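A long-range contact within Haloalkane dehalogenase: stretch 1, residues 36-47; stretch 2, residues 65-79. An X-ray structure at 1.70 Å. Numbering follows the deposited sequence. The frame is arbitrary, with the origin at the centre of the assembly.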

HETATM    1  N   MSE A  36      12.613   6.972  -5.751  1.00 10.60           N
HETATM    2  CA  MSE A  36      11.340   6.718  -5.068  1.00 10.33           C
HETATM    3  C   MSE A  36      11.115   7.830  -4.085  1.00  9.92           C
HETATM    4  O   MSE A  36      12.038   8.271  -3.388  1.00 11.36           O
HETATM    5  CB  MSE A  36      11.341   5.371  -4.367  1.00 10.25           C
HETATM    6  CG  MSE A  36      11.372   4.220  -5.379  1.00 11.88           C
HETATM    7 SE   MSE A  36      11.531   2.446  -4.549  1.00 10.18          SE
HETATM    8  CE  MSE A  36       9.717   2.335  -3.799  1.00 11.24           C
ATOM      9  N   HIS A  37       9.875   8.289  -4.035  1.00 10.25           N
ATOM     10  CA  HIS A  37       9.468   9.346  -3.142  1.00 11.03           C
ATOM     11  C   HIS A  37       8.937   8.767  -1.833  1.00 11.34           C
ATOM     12  O   HIS A  37       8.252   7.742  -1.831  1.00 11.48           O
ATOM     13  CB  HIS A  37       8.380  10.167  -3.799  1.00 10.96           C
ATOM     14  CG  HIS A  37       7.678  11.119  -2.871  1.00 13.23           C
ATOM     15  ND1 HIS A  37       6.376  10.930  -2.466  1.00 12.59           N
ATOM     16  CD2 HIS A  37       8.084  12.280  -2.296  1.00 13.07           C
ATOM     17  CE1 HIS A  37       6.008  11.922  -1.675  1.00 14.50           C
ATOM     18  NE2 HIS A  37       7.035  12.747  -1.536  1.00 13.76           N
ATOM     19  N   TYR A  38       9.246   9.426  -0.731  1.00 11.71           N
ATOM     20  CA  TYR A  38       8.646   9.089   0.566  1.00 12.25           C
ATOM     21  C   TYR A  38       8.460  10.329   1.432  1.00 11.89           C
ATOM     22  O   TYR A  38       9.061  11.381   1.166  1.00 13.22           O
ATOM     23  CB  TYR A  38       9.484   8.031   1.294  1.00 13.25           C
ATOM     24  CG  TYR A  38      10.809   8.508   1.871  1.00 14.59           C
ATOM     25  CD1 TYR A  38      11.937   8.677   1.056  1.00 14.83           C
ATOM     26  CD2 TYR A  38      10.942   8.793   3.228  1.00 14.54           C
ATOM     27  CE1 TYR A  38      13.143   9.115   1.587  1.00 17.11           C
ATOM     28  CE2 TYR A  38      12.144   9.228   3.758  1.00 16.46           C
ATOM     29  CZ  TYR A  38      13.241   9.388   2.945  1.00 17.33           C
ATOM     30  OH  TYR A  38      14.425   9.790   3.508  1.00 15.36           O
ATOM     31  N   LEU A  39       7.608  10.178   2.442  1.00 14.29           N
ATOM     32  CA  LEU A  39       7.386  11.167   3.491  1.00 14.78           C
ATOM     33  C   LEU A  39       7.947  10.620   4.782  1.00 16.68           C
ATOM     34  O   LEU A  39       7.850   9.411   5.037  1.00 15.45           O
ATOM     35  CB  LEU A  39       5.892  11.372   3.710  1.00 18.04           C
ATOM     36  CG  LEU A  39       5.039  11.713   2.503  1.00 21.74           C
ATOM     37  CD1 LEU A  39       3.603  11.889   2.948  1.00 21.45           C
ATOM     38  CD2 LEU A  39       5.577  12.962   1.817  1.00 23.72           C
ATOM     39  N   ASP A  40       8.483  11.499   5.626  1.00 16.28           N
ATOM     40  CA  ASP A  40       9.047  11.110   6.911  1.00 17.24           C
ATOM     41  C   ASP A  40       8.680  12.221   7.885  1.00 18.50           C
ATOM     42  O   ASP A  40       9.226  13.329   7.806  1.00 17.24           O
ATOM     43  CB  ASP A  40      10.564  10.962   6.773  1.00 19.36           C
ATOM     44  CG  ASP A  40      11.235  10.355   8.008  1.00 24.43           C
ATOM     45  OD1 ASP A  40      10.614  10.281   9.097  1.00 21.30           O
ATOM     46  OD2 ASP A  40      12.421   9.963   7.875  1.00 21.88           O
ATOM     47  N   GLU A  41       7.751  11.936   8.793  1.00 17.86           N
ATOM     48  CA  GLU A  41       7.173  12.979   9.637  1.00 18.67           C
ATOM     49  C   GLU A  41       7.111  12.523  11.074  1.00 21.59           C
ATOM     50  O   GLU A  41       6.964  11.331  11.356  1.00 20.05           O
ATOM     51  CB  GLU A  41       5.764  13.311   9.166  1.00 19.49           C
ATOM     52  CG  GLU A  41       5.673  13.858   7.749  1.00 18.91           C
ATOM     53  CD  GLU A  41       6.260  15.237   7.607  1.00 23.39           C
ATOM     54  OE1 GLU A  41       6.256  16.003   8.608  1.00 23.29           O
ATOM     55  OE2 GLU A  41       6.709  15.578   6.493  1.00 19.57           O
ATOM     56  N   GLY A  42       7.218  13.480  11.985  1.00 18.89           N
ATOM     57  CA  GLY A  42       7.190  13.188  13.419  1.00 22.87           C
ATOM     58  C   GLY A  42       8.571  13.050  14.014  1.00 23.98           C
ATOM     59  O   GLY A  42       9.589  13.196  13.331  1.00 20.90           O
ATOM     60  N   ARG A  43       8.607  12.796  15.319  1.00 25.21           N
ATOM     61  CA  ARG A  43       9.860  12.808  16.064  1.00 27.95           C
ATOM     62  C   ARG A  43      10.821  11.798  15.468  1.00 30.13           C
ATOM     63  O   ARG A  43      10.440  10.641  15.207  1.00 30.23           O
ATOM     64  CB  ARG A  43       9.633  12.494  17.552  1.00 31.20           C
ATOM     65  CG  ARG A  43       8.512  13.304  18.201  1.00 36.97           C
ATOM     66  N   SER A  44      12.069  12.223  15.283  1.00 29.98           N
ATOM     67  CA  SER A  44      13.068  11.416  14.590  1.00 34.36           C
ATOM     68  C   SER A  44      13.369  10.105  15.321  1.00 34.60           C
ATOM     69  O   SER A  44      13.762   9.124  14.692  1.00 35.19           O
ATOM     70  CB  SER A  44      14.372  12.212  14.395  1.00 34.71           C
ATOM     71  N   ASP A  45      13.162  10.094  16.634  1.00 33.29           N
ATOM     72  CA  ASP A  45      13.374   8.907  17.459  1.00 34.37           C
ATOM     73  C   ASP A  45      12.071   8.164  17.767  1.00 31.47           C
ATOM     74  O   ASP A  45      12.039   7.298  18.641  1.00 31.72           O
ATOM     75  CB  ASP A  45      14.047   9.322  18.777  1.00 37.45           C
ATOM     76  CG  ASP A  45      13.180  10.272  19.601  1.00 39.71           C
ATOM     77  N   GLY A  46      10.990   8.491  17.063  1.00 27.16           N
ATOM     78  CA  GLY A  46       9.705   7.871  17.344  1.00 25.90           C
ATOM     79  C   GLY A  46       9.669   6.462  16.787  1.00 21.76           C
ATOM     80  O   GLY A  46      10.436   6.138  15.880  1.00 23.10           O
ATOM     81  N   GLU A  47       8.804   5.616  17.337  1.00 21.07           N
ATOM     82  CA  GLU A  47       8.581   4.293  16.730  1.00 21.43           C
ATOM     83  C   GLU A  47       8.037   4.487  15.329  1.00 19.60           C
ATOM     84  O   GLU A  47       7.138   5.310  15.109  1.00 19.85           O
ATOM     85  CB  GLU A  47       7.595   3.454  17.529  1.00 22.66           C
ATOM     86  CG  GLU A  47       8.126   2.998  18.867  1.00 27.53           C
ATOM     87  CD  GLU A  47       7.227   1.959  19.500  1.00 27.58           C
ATOM     88  OE1 GLU A  47       7.194   0.822  19.014  1.00 27.18           O
ATOM     89  OE2 GLU A  47       6.557   2.284  20.494  1.00 34.18           O
HETATM   90  N   MSE A  65      -4.181  10.368   8.136  1.00 12.84           N
HETATM   91  CA  MSE A  65      -3.628   9.503   9.184  1.00 12.89           C
HETATM   92  C   MSE A  65      -2.343  10.046   9.752  1.00 14.94           C
HETATM   93  O   MSE A  65      -2.097   9.934  10.953  1.00 15.02           O
HETATM   94  CB  MSE A  65      -3.380   8.109   8.601  1.00 14.16           C
HETATM   95  CG  MSE A  65      -4.731   7.502   8.316  1.00 14.03           C
HETATM   96 SE   MSE A  65      -4.529   5.626   7.730  1.00 18.33          SE
HETATM   97  CE  MSE A  65      -3.660   4.802   9.257  1.00 16.45           C
ATOM     98  N   ILE A  66      -1.515  10.659   8.906  1.00 13.30           N
ATOM     99  CA  ILE A  66      -0.208  11.121   9.340  1.00 14.08           C
ATOM    100  C   ILE A  66      -0.251  12.070  10.567  1.00 15.47           C
ATOM    101  O   ILE A  66       0.484  11.832  11.522  1.00 16.00           O
ATOM    102  CB  ILE A  66       0.608  11.705   8.160  1.00 14.15           C
ATOM    103  CG1 ILE A  66       0.999  10.583   7.200  1.00 13.89           C
ATOM    104  CG2 ILE A  66       1.847  12.425   8.671  1.00 14.42           C
ATOM    105  CD1 ILE A  66       1.412  11.052   5.826  1.00 15.23           C
ATOM    106  N   PRO A  67      -1.101  13.122  10.562  1.00 15.59           N
ATOM    107  CA  PRO A  67      -1.112  14.016  11.716  1.00 17.26           C
ATOM    108  C   PRO A  67      -1.499  13.347  13.035  1.00 17.58           C
ATOM    109  O   PRO A  67      -0.976  13.712  14.072  1.00 19.00           O
ATOM    110  CB  PRO A  67      -2.136  15.087  11.327  1.00 18.26           C
ATOM    111  CG  PRO A  67      -2.148  15.076   9.837  1.00 17.58           C
ATOM    112  CD  PRO A  67      -1.976  13.631   9.485  1.00 15.99           C
ATOM    113  N   VAL A  68      -2.392  12.370  12.985  1.00 15.80           N
ATOM    114  CA  VAL A  68      -2.800  11.612  14.177  1.00 16.40           C
ATOM    115  C   VAL A  68      -1.615  10.805  14.732  1.00 16.37           C
ATOM    116  O   VAL A  68      -1.346  10.828  15.926  1.00 17.11           O
ATOM    117  CB  VAL A  68      -3.962  10.651  13.854  1.00 16.50           C
ATOM    118  CG1 VAL A  68      -4.314   9.788  15.055  1.00 16.50           C
ATOM    119  CG2 VAL A  68      -5.179  11.445  13.384  1.00 18.55           C
ATOM    120  N   LEU A  69      -0.880  10.157  13.843  1.00 17.12           N
ATOM    121  CA  LEU A  69       0.270   9.346  14.235  1.00 17.52           C
ATOM    122  C   LEU A  69       1.356  10.240  14.834  1.00 17.28           C
ATOM    123  O   LEU A  69       1.928   9.933  15.874  1.00 16.92           O
ATOM    124  CB  LEU A  69       0.795   8.562  13.018  1.00 16.17           C
ATOM    125  CG  LEU A  69      -0.198   7.562  12.419  1.00 17.58           C
ATOM    126  CD1 LEU A  69       0.335   7.015  11.112  1.00 16.68           C
ATOM    127  CD2 LEU A  69      -0.524   6.419  13.377  1.00 18.36           C
ATOM    128  N   VAL A  70       1.611  11.371  14.188  1.00 17.92           N
ATOM    129  CA  VAL A  70       2.618  12.323  14.651  1.00 18.00           C
ATOM    130  C   VAL A  70       2.260  12.920  16.013  1.00 18.67           C
ATOM    131  O   VAL A  70       3.119  13.018  16.893  1.00 17.81           O
ATOM    132  CB  VAL A  70       2.814  13.446  13.607  1.00 20.23           C
ATOM    133  CG1 VAL A  70       3.634  14.605  14.182  1.00 22.25           C
ATOM    134  CG2 VAL A  70       3.472  12.878  12.351  1.00 19.43           C
ATOM    135  N   GLU A  71       0.999  13.301  16.196  1.00 18.64           N
ATOM    136  CA  GLU A  71       0.556  13.862  17.477  1.00 20.79           C
ATOM    137  C   GLU A  71       0.693  12.834  18.608  1.00 21.30           C
ATOM    138  O   GLU A  71       0.966  13.201  19.754  1.00 20.04           O
ATOM    139  CB  GLU A  71      -0.876  14.357  17.371  1.00 24.50           C
ATOM    140  CG  GLU A  71      -1.327  15.174  18.587  1.00 30.06           C
ATOM    141  CD  GLU A  71      -1.893  14.368  19.742  1.00 36.15           C
ATOM    142  OE1 GLU A  71      -2.061  13.124  19.667  1.00 38.79           O
ATOM    143  OE2 GLU A  71      -2.185  15.034  20.753  1.00 38.91           O
ATOM    144  N   ALA A  72       0.551  11.556  18.271  1.00 20.24           N
ATOM    145  CA  ALA A  72       0.710  10.464  19.234  1.00 20.24           C
ATOM    146  C   ALA A  72       2.164  10.152  19.559  1.00 20.20           C
ATOM    147  O   ALA A  72       2.438   9.259  20.357  1.00 20.41           O
ATOM    148  CB  ALA A  72       0.007   9.206  18.722  1.00 21.17           C
ATOM    149  N   GLY A  73       3.107  10.840  18.917  1.00 19.78           N
ATOM    150  CA  GLY A  73       4.527  10.662  19.214  1.00 21.58           C
ATOM    151  C   GLY A  73       5.207   9.602  18.362  1.00 19.55           C
ATOM    152  O   GLY A  73       6.338   9.190  18.651  1.00 19.47           O
ATOM    153  N   LEU A  74       4.529   9.164  17.307  1.00 18.97           N
ATOM    154  CA  LEU A  74       5.084   8.162  16.395  1.00 18.57           C
ATOM    155  C   LEU A  74       5.743   8.845  15.201  1.00 19.74           C
ATOM    156  O   LEU A  74       5.490  10.020  14.914  1.00 17.83           O
ATOM    157  CB  LEU A  74       3.972   7.216  15.924  1.00 18.54           C
ATOM    158  CG  LEU A  74       3.194   6.567  17.084  1.00 18.85           C
ATOM    159  CD1 LEU A  74       1.976   5.824  16.571  1.00 18.94           C
ATOM    160  CD2 LEU A  74       4.118   5.647  17.869  1.00 19.92           C
ATOM    161  N   ARG A  75       6.597   8.094  14.509  1.00 18.42           N
ATOM    162  CA  ARG A  75       7.232   8.557  13.285  1.00 16.61           C
ATOM    163  C   ARG A  75       6.536   7.895  12.097  1.00 16.34           C
ATOM    164  O   ARG A  75       6.621   6.683  11.910  1.00 17.27           O
ATOM    165  CB  ARG A  75       8.713   8.200  13.304  1.00 16.73           C
ATOM    166  CG  ARG A  75       9.480   8.607  12.059  1.00 16.37           C
ATOM    167  CD  ARG A  75      10.955   8.293  12.208  1.00 18.19           C
ATOM    168  NE  ARG A  75      11.633   8.328  10.913  1.00 19.20           N
ATOM    169  CZ  ARG A  75      12.689   7.591  10.590  1.00 19.90           C
ATOM    170  NH1 ARG A  75      13.199   6.710  11.444  1.00 19.75           N
ATOM    171  NH2 ARG A  75      13.246   7.727   9.396  1.00 20.55           N
ATOM    172  N   ALA A  76       5.895   8.707  11.264  1.00 16.38           N
ATOM    173  CA  ALA A  76       5.146   8.213  10.138  1.00 15.56           C
ATOM    174  C   ALA A  76       6.003   8.297   8.875  1.00 15.25           C
ATOM    175  O   ALA A  76       6.473   9.369   8.498  1.00 15.70           O
ATOM    176  CB  ALA A  76       3.867   9.017   9.961  1.00 15.40           C
ATOM    177  N   VAL A  77       6.163   7.156   8.220  1.00 14.43           N
ATOM    178  CA  VAL A  77       6.888   7.073   6.978  1.00 12.77           C
ATOM    179  C   VAL A  77       5.956   6.465   5.935  1.00 12.56           C
ATOM    180  O   VAL A  77       5.328   5.440   6.189  1.00 14.45           O
ATOM    181  CB  VAL A  77       8.154   6.216   7.149  1.00 12.89           C
ATOM    182  CG1 VAL A  77       8.902   6.113   5.839  1.00 12.66           C
ATOM    183  CG2 VAL A  77       9.021   6.820   8.246  1.00 16.06           C
ATOM    184  N   ALA A  78       5.812   7.133   4.792  1.00 12.60           N
ATOM    185  CA  ALA A  78       4.948   6.644   3.715  1.00 12.45           C
ATOM    186  C   ALA A  78       5.760   6.648   2.427  1.00 13.62           C
ATOM    187  O   ALA A  78       6.421   7.643   2.114  1.00 14.63           O
ATOM    188  CB  ALA A  78       3.720   7.533   3.560  1.00 13.41           C
ATOM    189  N   ILE A  79       5.727   5.545   1.682  1.00 10.71           N
ATOM    190  CA  ILE A  79       6.590   5.425   0.508  1.00 10.46           C
ATOM    191  C   ILE A  79       5.725   5.206  -0.732  1.00  9.39           C
ATOM    192  O   ILE A  79       4.848   4.370  -0.711  1.00  8.72           O
ATOM    193  CB  ILE A  79       7.557   4.225   0.681  1.00 11.10           C
ATOM    194  CG1 ILE A  79       8.421   4.401   1.932  1.00 12.27           C
ATOM    195  CG2 ILE A  79       8.423   4.047  -0.566  1.00 12.25           C
ATOM    196  CD1 ILE A  79       9.311   3.223   2.248  1.00 13.08           C
TER
HETATM  197  O   HOH W   1       6.008  12.168  16.601  1.00 24.78           O
HETATM  198  O   HOH W   2      12.628   6.529  14.480  1.00 26.37           O
HETATM  199  O   HOH W   3       7.461   6.613  19.579  1.00 26.29           O

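The apolar centre is built where strand 36-41 runs antiparallel to strand 75-79 and helix 66-71 packs against one face of the pair. Leu39, Glu41, Ala76 and Ala78 share that face. Leu39 CD1 lies 4.4 Å from Ala78 CB and reaches Ile66 CD1 on the helix at 3.7 Å, while Val70 CG2 lies 3.9 Å from Glu41 CB, so the glutamate contributes its aliphatic base here. On the other face, Tyr38 CB packs on Ile79 CG1 at 3.8 Å.

Two reciprocal backbone pairs fix the register: Leu39 N to Ala78 O (2.8 Å) with Ala78 N to Leu39 O (3.1 Å), and Glu41 N to Ala76 O (2.9 Å) with Ala76 N to Glu41 O (2.8 Å).

Next comes Gly42, where positive phi suits glycine and a CB would clash with Leu74 O. The chain then turns through Arg43-Gly46 and returns, letting Glu47 O accept from Arg75 N at 2.9 Å.

At the polar edge, the extended Arg75 side chain meets Asp40 side-on, at the edge of the guanidinium: Arg75 NE to Asp40 OD1 is 2.9 Å and Arg75 NH2 to Asp40 OD2 is 2.8 Å, a two-pronged salt bridge. Arg75 NH1 donates to the O of water 2 at 3.1 Å, and that water donates to Ser44 O and Gly46 O, tying the turn to the same arginine.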